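Local coordinates for flagellar biosynthesis protein flhA (Bacillus subtilis, PDB 3MIX), which takes part in exporting flagellar proteins through the type III secretion system, this chain being the cytosolic domain of the membrane protein, at residues Gln79-Val87 with Leu231-Asn239; Leu99-Lys107 with Ala114-His122. All coordinates share one frame; numbering follows the deposited sequence.

Interaction 1: residues Gln79-Val87 with Leu231-Asn239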
# COMPACT_ATOMS: atom_id res chain seq x y z
N GLN A 79 -1.85 11.01 -10.48
CA GLN A 79 -1.83 9.60 -10.87
C GLN A 79 -2.34 8.66 -9.79
O GLN A 79 -3.18 7.79 -10.05
CB GLN A 79 -0.40 9.17 -11.26
CG GLN A 79 -0.28 7.70 -11.69
CD GLN A 79 1.15 7.12 -11.54
OE1 GLN A 79 1.33 5.94 -11.20
NE2 GLN A 79 2.16 7.97 -11.78
N LEU A 80 -1.82 8.83 -8.58
CA LEU A 80 -2.09 7.89 -7.50
C LEU A 80 -3.48 8.06 -6.95
O LEU A 80 -4.05 7.10 -6.46
CB LEU A 80 -1.05 8.07 -6.40
CG LEU A 80 0.33 7.59 -6.81
CD1 LEU A 80 1.23 7.71 -5.61
CD2 LEU A 80 0.27 6.16 -7.33
N ALA A 81 -4.02 9.27 -7.01
CA ALA A 81 -5.42 9.50 -6.69
C ALA A 81 -6.32 8.68 -7.60
O ALA A 81 -7.28 8.06 -7.12
CB ALA A 81 -5.78 10.99 -6.77
N LEU A 82 -6.00 8.66 -8.91
CA LEU A 82 -6.84 7.98 -9.89
C LEU A 82 -6.61 6.49 -9.83
O LEU A 82 -7.54 5.71 -10.04
CB LEU A 82 -6.64 8.50 -11.33
CG LEU A 82 -6.99 9.99 -11.58
CD1 LEU A 82 -6.46 10.49 -12.92
CD2 LEU A 82 -8.52 10.23 -11.48
N GLU A 83 -5.38 6.07 -9.57
CA GLU A 83 -5.11 4.64 -9.53
C GLU A 83 -5.47 4.01 -8.17
O GLU A 83 -5.93 2.88 -8.13
CB GLU A 83 -3.64 4.40 -9.81
CG GLU A 83 -3.25 2.95 -9.83
CD GLU A 83 -1.75 2.80 -10.00
OE1 GLU A 83 -1.11 3.75 -10.49
OE2 GLU A 83 -1.22 1.72 -9.64
N LEU A 84 -5.27 4.75 -7.07
CA LEU A 84 -5.41 4.16 -5.74
C LEU A 84 -6.66 4.64 -5.00
O LEU A 84 -7.18 3.92 -4.14
CB LEU A 84 -4.15 4.42 -4.86
CG LEU A 84 -2.79 3.87 -5.30
CD1 LEU A 84 -1.73 4.22 -4.25
CD2 LEU A 84 -2.81 2.38 -5.55
N GLY A 85 -7.13 5.85 -5.36
CA GLY A 85 -8.20 6.52 -4.63
C GLY A 85 -7.66 7.27 -3.42
O GLY A 85 -8.42 7.84 -2.66
N LEU A 86 -6.33 7.25 -3.25
CA LEU A 86 -5.63 7.99 -2.20
C LEU A 86 -5.02 9.29 -2.77
O LEU A 86 -4.30 9.26 -3.77
CB LEU A 86 -4.49 7.13 -1.61
CG LEU A 86 -3.56 7.79 -0.58
CD1 LEU A 86 -4.23 8.07 0.77
CD2 LEU A 86 -2.26 7.03 -0.38
N VAL A 87 -5.35 10.40 -2.13
CA VAL A 87 -4.79 11.67 -2.40
C VAL A 87 -3.69 11.92 -1.37
O VAL A 87 -3.97 12.19 -0.20
CB VAL A 87 -5.81 12.80 -2.21
CG1 VAL A 87 -5.14 14.10 -2.58
CG2 VAL A 87 -7.03 12.59 -3.08
N LEU A 231 -5.80 -0.71 0.96
CA LEU A 231 -4.58 -0.18 0.31
C LEU A 231 -3.39 -1.09 0.53
O LEU A 231 -2.59 -1.27 -0.36
CB LEU A 231 -4.24 1.24 0.76
CG LEU A 231 -5.33 2.21 0.29
CD1 LEU A 231 -5.11 3.60 0.85
CD2 LEU A 231 -5.46 2.24 -1.28
N LYS A 232 -3.30 -1.65 1.73
CA LYS A 232 -2.23 -2.54 2.09
C LYS A 232 -2.08 -3.68 1.08
O LYS A 232 -0.96 -4.02 0.70
CB LYS A 232 -2.49 -3.13 3.47
CG LYS A 232 -1.31 -3.85 4.08
CD LYS A 232 -1.43 -3.88 5.63
CE LYS A 232 -2.50 -4.91 6.14
NZ LYS A 232 -3.02 -4.71 7.58
N GLU A 233 -3.20 -4.25 0.65
CA GLU A 233 -3.18 -5.32 -0.34
C GLU A 233 -3.40 -4.82 -1.76
O GLU A 233 -3.70 -5.60 -2.67
CB GLU A 233 -4.22 -6.39 0.04
CG GLU A 233 -4.08 -6.88 1.50
CD GLU A 233 -4.79 -8.22 1.76
OE1 GLU A 233 -4.51 -9.19 1.04
OE2 GLU A 233 -5.61 -8.30 2.70
N LYS A 234 -3.25 -3.51 -1.98
CA LYS A 234 -3.24 -2.95 -3.34
C LYS A 234 -4.65 -2.92 -3.96
O LYS A 234 -4.80 -2.93 -5.18
CB LYS A 234 -2.27 -3.69 -4.29
CG LYS A 234 -0.81 -3.83 -3.81
CD LYS A 234 -0.30 -2.56 -3.11
CE LYS A 234 1.11 -2.72 -2.51
NZ LYS A 234 1.05 -3.01 -1.05
N VAL A 235 -5.66 -2.91 -3.10
CA VAL A 235 -7.02 -2.82 -3.58
C VAL A 235 -7.31 -1.34 -3.61
O VAL A 235 -7.28 -0.68 -2.57
CB VAL A 235 -8.03 -3.56 -2.64
CG1 VAL A 235 -9.48 -3.30 -3.09
CG2 VAL A 235 -7.72 -5.08 -2.58
N SER A 236 -7.56 -0.82 -4.80
CA SER A 236 -7.94 0.59 -4.93
C SER A 236 -9.19 0.91 -4.07
O SER A 236 -10.11 0.06 -3.94
CB SER A 236 -8.24 0.90 -6.40
OG SER A 236 -8.81 2.19 -6.55
N ILE A 237 -9.21 2.12 -3.51
CA ILE A 237 -10.37 2.62 -2.77
C ILE A 237 -11.14 3.70 -3.55
O ILE A 237 -11.85 4.50 -2.93
CB ILE A 237 -9.98 3.11 -1.35
CG1 ILE A 237 -8.97 4.28 -1.41
CG2 ILE A 237 -9.40 1.92 -0.49
CD1 ILE A 237 -8.64 4.93 -0.07
N ARG A 238 -11.00 3.72 -4.88
CA ARG A 238 -11.83 4.61 -5.74
C ARG A 238 -13.33 4.39 -5.67
O ARG A 238 -14.09 5.35 -5.78
CB ARG A 238 -11.40 4.52 -7.21
CG ARG A 238 -9.99 5.09 -7.33
CD ARG A 238 -9.85 6.03 -8.42
NE ARG A 238 -11.01 6.86 -8.67
CZ ARG A 238 -11.33 7.26 -9.89
NH1 ARG A 238 -12.39 8.02 -10.10
NH2 ARG A 238 -10.59 6.87 -10.92
N ASN A 239 -13.76 3.14 -5.52
CA ASN A 239 -15.16 2.82 -5.52
C ASN A 239 -15.72 2.99 -4.09
O ASN A 239 -16.01 2.02 -3.37
CB ASN A 239 -15.40 1.39 -6.03
CG ASN A 239 -16.87 1.13 -6.40
OD1 ASN A 239 -17.19 0.15 -7.10
ND2 ASN A 239 -17.76 2.02 -5.95
O HOH W 1 -11.20 7.27 -3.33

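Interaction 2: residues Leu99-Lys107 with Ala114-His122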
# COMPACT_ATOMS: atom_id res chain seq x y z
N LEU A 99 23.61 14.69 3.93
CA LEU A 99 23.62 13.82 2.76
C LEU A 99 24.68 14.24 1.75
O LEU A 99 25.08 15.40 1.69
CB LEU A 99 22.24 13.76 2.09
CG LEU A 99 20.98 13.35 2.87
CD1 LEU A 99 19.76 13.41 1.97
CD2 LEU A 99 21.12 11.97 3.52
N GLN A 100 25.12 13.27 0.95
CA GLN A 100 26.08 13.50 -0.11
C GLN A 100 25.47 14.45 -1.15
O GLN A 100 24.26 14.48 -1.32
CB GLN A 100 26.49 12.18 -0.76
CG GLN A 100 27.38 11.29 0.12
CD GLN A 100 28.81 11.82 0.26
OE1 GLN A 100 29.41 12.33 -0.70
NE2 GLN A 100 29.37 11.69 1.46
N PRO A 101 26.32 15.24 -1.84
CA PRO A 101 25.86 16.18 -2.86
C PRO A 101 24.72 15.63 -3.73
O PRO A 101 23.69 16.28 -3.86
CB PRO A 101 27.12 16.43 -3.71
CG PRO A 101 28.26 15.69 -3.02
CD PRO A 101 27.78 15.35 -1.65
N ASN A 102 24.93 14.44 -4.29
CA ASN A 102 23.98 13.83 -5.23
C ASN A 102 22.89 12.99 -4.56
O ASN A 102 22.08 12.38 -5.25
CB ASN A 102 24.74 12.98 -6.25
CG ASN A 102 25.59 13.81 -7.20
OD1 ASN A 102 25.15 14.85 -7.71
ND2 ASN A 102 26.79 13.33 -7.48
N GLU A 103 22.86 12.95 -3.24
CA GLU A 103 21.99 12.03 -2.51
C GLU A 103 20.58 12.57 -2.26
O GLU A 103 20.42 13.73 -1.86
CB GLU A 103 22.61 11.63 -1.18
CG GLU A 103 22.40 10.17 -0.83
CD GLU A 103 23.48 9.27 -1.43
OE1 GLU A 103 23.48 9.07 -2.67
OE2 GLU A 103 24.33 8.77 -0.65
N TYR A 104 19.58 11.73 -2.48
CA TYR A 104 18.24 12.03 -2.01
C TYR A 104 17.74 10.93 -1.08
O TYR A 104 18.21 9.79 -1.13
CB TYR A 104 17.25 12.26 -3.16
CG TYR A 104 16.92 11.03 -3.96
CD1 TYR A 104 15.92 10.14 -3.54
CD2 TYR A 104 17.59 10.75 -5.15
CE1 TYR A 104 15.61 9.01 -4.28
CE2 TYR A 104 17.29 9.61 -5.90
CZ TYR A 104 16.29 8.75 -5.45
OH TYR A 104 15.97 7.63 -6.18
N ARG A 105 16.76 11.30 -0.26
CA ARG A 105 16.18 10.42 0.74
C ARG A 105 14.67 10.68 0.85
O ARG A 105 14.22 11.82 0.81
CB ARG A 105 16.86 10.70 2.07
CG ARG A 105 16.71 9.64 3.11
CD ARG A 105 17.46 10.07 4.36
NE ARG A 105 16.92 9.44 5.56
CZ ARG A 105 16.96 9.98 6.78
NH1 ARG A 105 17.50 11.18 6.97
NH2 ARG A 105 16.44 9.32 7.82
N LEU A 106 13.88 9.61 0.97
CA LEU A 106 12.42 9.73 1.15
C LEU A 106 11.98 9.12 2.47
O LEU A 106 12.34 7.99 2.81
CB LEU A 106 11.64 9.08 0.00
CG LEU A 106 10.12 9.32 0.02
CD1 LEU A 106 9.75 10.75 -0.44
CD2 LEU A 106 9.40 8.29 -0.82
N LYS A 107 11.19 9.88 3.22
CA LYS A 107 10.64 9.40 4.48
C LYS A 107 9.13 9.43 4.42
O LYS A 107 8.55 10.32 3.81
CB LYS A 107 11.14 10.26 5.65
CG LYS A 107 12.66 10.40 5.70
CD LYS A 107 13.15 11.42 6.74
CE LYS A 107 13.05 10.87 8.17
NZ LYS A 107 14.06 11.49 9.10
N ALA A 114 13.34 5.09 1.41
CA ALA A 114 14.12 5.07 0.19
C ALA A 114 15.26 6.07 0.26
O ALA A 114 15.13 7.12 0.86
CB ALA A 114 13.25 5.37 -1.01
N LYS A 115 16.37 5.71 -0.36
CA LYS A 115 17.43 6.66 -0.64
C LYS A 115 18.03 6.37 -2.00
O LYS A 115 17.90 5.26 -2.52
CB LYS A 115 18.49 6.72 0.48
CG LYS A 115 19.24 5.42 0.76
CD LYS A 115 20.18 5.62 1.95
CE LYS A 115 20.68 4.30 2.51
NZ LYS A 115 21.06 4.41 3.94
N GLY A 116 18.67 7.38 -2.58
CA GLY A 116 19.24 7.25 -3.90
C GLY A 116 20.19 8.38 -4.23
O GLY A 116 20.49 9.22 -3.38
N GLU A 117 20.65 8.38 -5.47
CA GLU A 117 21.62 9.35 -5.96
C GLU A 117 21.29 9.74 -7.39
O GLU A 117 20.90 8.89 -8.20
CB GLU A 117 23.05 8.80 -5.86
CG GLU A 117 23.35 7.52 -6.68
CD GLU A 117 22.52 6.30 -6.27
OE1 GLU A 117 22.19 6.16 -5.06
OE2 GLU A 117 22.19 5.47 -7.15
N LEU A 118 21.42 11.02 -7.70
CA LEU A 118 21.15 11.50 -9.05
C LEU A 118 22.31 12.31 -9.61
O LEU A 118 22.98 13.06 -8.89
CB LEU A 118 19.86 12.32 -9.09
CG LEU A 118 18.52 11.63 -8.81
CD1 LEU A 118 17.43 12.69 -8.69
CD2 LEU A 118 18.15 10.59 -9.87
N LEU A 119 22.55 12.14 -10.90
CA LEU A 119 23.51 12.95 -11.64
C LEU A 119 22.71 13.75 -12.66
O LEU A 119 22.37 13.25 -13.74
CB LEU A 119 24.55 12.05 -12.32
CG LEU A 119 25.48 11.24 -11.40
CD1 LEU A 119 26.16 10.12 -12.18
CD2 LEU A 119 26.52 12.13 -10.73
N LEU A 120 22.40 14.99 -12.30
CA LEU A 120 21.42 15.82 -13.02
C LEU A 120 21.77 16.04 -14.48
O LEU A 120 20.89 16.13 -15.34
CB LEU A 120 21.24 17.18 -12.33
CG LEU A 120 21.38 17.31 -10.81
CD1 LEU A 120 22.84 17.68 -10.45
CD2 LEU A 120 20.42 18.34 -10.28
N ASP A 121 23.07 16.12 -14.77
CA ASP A 121 23.56 16.36 -16.12
C ASP A 121 23.63 15.06 -16.93
O ASP A 121 24.13 15.05 -18.05
CB ASP A 121 24.94 17.04 -16.07
CG ASP A 121 25.06 18.05 -14.93
OD1 ASP A 121 24.92 17.65 -13.75
OD2 ASP A 121 25.32 19.24 -15.20
N HIS A 122 23.11 13.97 -16.36
CA HIS A 122 23.23 12.64 -16.98
C HIS A 122 21.90 11.97 -17.32
O HIS A 122 20.84 12.59 -17.23
CB HIS A 122 24.10 11.72 -16.12
CG HIS A 122 25.55 12.10 -16.10
ND1 HIS A 122 26.47 11.56 -16.97
CD2 HIS A 122 26.23 12.97 -15.32
CE1 HIS A 122 27.66 12.08 -16.73
NE2 HIS A 122 27.54 12.94 -15.73

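Interaction 1: residues Gln79-Val87 with Leu231-Asn239
The backbone N of Ile237 donates to the carbonyl O of Leu84 at 2.8 Å, a nearly straight bond (164° at the hydrogen) that ties the C-terminal end of helix 69-84 to the loop after helix 220-232. Ser236 OG lies 3.4 Å from Leu84 O and equally near Glu83 O; its single proton can serve one of these weak bonds at a time. With OG anti to the backbone N (chi1 171°), the hydroxyl is turned to the end of helix 69-84. Ser236 OG also accepts from Arg238 N at 3.2 Å, closing an ST turn. A water donates to Gly85 O and to Ile237 O, bridging the two backbones a second time.

Farther out, the Arg238 chain runs over Gly85, its CG 3.5 Å from Gly85 CA, and bends so that CD2 of Leu82 lies over one guanidinium face. Gly85 has positive phi, and a CB there would run into the backbone of Ile237 and Arg238. On the buried flank Leu231 CD2 packs 3.7 Å from Leu84 O, while Leu231 CD1 touches Leu86 CB at 4.3 Å; Ile190 covers Leu231 and Ile237. Glycine with positive phi ends helix 69-84, and a Schellman motif with Lys234 as its C-prime residue ends helix 220-232: this is a junction of two helix C-termini, whose firm bond is backbone to backbone, with side chains packed around it.

Interaction 2: residues Leu99-Lys107 with Ala114-His122
Gly116 O accepts from Tyr104 N at 2.8 Å, the donor standing well above the carbonyl plane, and Glu103 CA adds a CA-H...O contact to the same oxygen. Gly116 N returns a bond to Tyr104 O, also 2.8 Å, which completes a hydrogen-bonded antiparallel pair. Leu106 and Ala114 form the next such pair, one bond nearly straight (176°) and the return bond from Ala114 N weak. At the other end Leu118 N reaches Asn102 O in the carbonyl plane at 2.9 Å, carrying the pairing beyond strand 103-108 into the type I turn of Gln100 to Glu103.

The Tyr104 ring lies with one face over Gly116. Its CG sits between the backbone N and the carbonyl carbon (chi1 69°), which swings the ring over Gly116, whose CA stands 3.8 Å from the ring centroid in a CH-pi contact. A CB on Gly116 would strike the ring. Leu118 CG meets the ring obliquely, 3.7 Å from Tyr104 CE2, and the phenol OH is hydrogen-bonded to His177 of helix 170-189. Were Tyr104 cut back to an alanine, Gly116 and Leu118 would probably lose the ring packed on them, and His177 its phenol partner. Along the same face Leu106 CB meets Ala114 CB at 4.2 Å.

On the other face, Glu103 and Glu117 run side by side with carboxylate planes 86° apart, their OE1 atoms 4.0 Å from each other. Arg105 bonds through NE to Glu112 in a salt bridge. The hairpin thus has two chemically distinct faces: an aromatic and aliphatic one turned to helix 170-189, and a charged one where the like charges of the two glutamates may raise the proton affinity of one of them somewhat, with Arg105 and Lys115 on the same face probably offsetting this.

Overall arrangement
Both contacts belong to the cytosolic domain of FlhA but serve different parts of its fold. Interaction 2 is local, a hairpin at one side of a four-stranded mixed sheet with 111-117 as an outermost strand. Interaction 1 joins segments 144 residues apart, and the whole hairpin falls within that intervening stretch of chain. Their centres are 28 Å apart and their nearest atoms about 9 Å, without touching. Helix 170-189 links them: Val174, His177 and Lys181 meet the hairpin, whereas Ile182, Lys183, Ala186 and His187 meet residues of 79-87 or 231-239. The centre of interaction 1 is about 9 Å from the centre of the chain, that of interaction 2 about 24 Å.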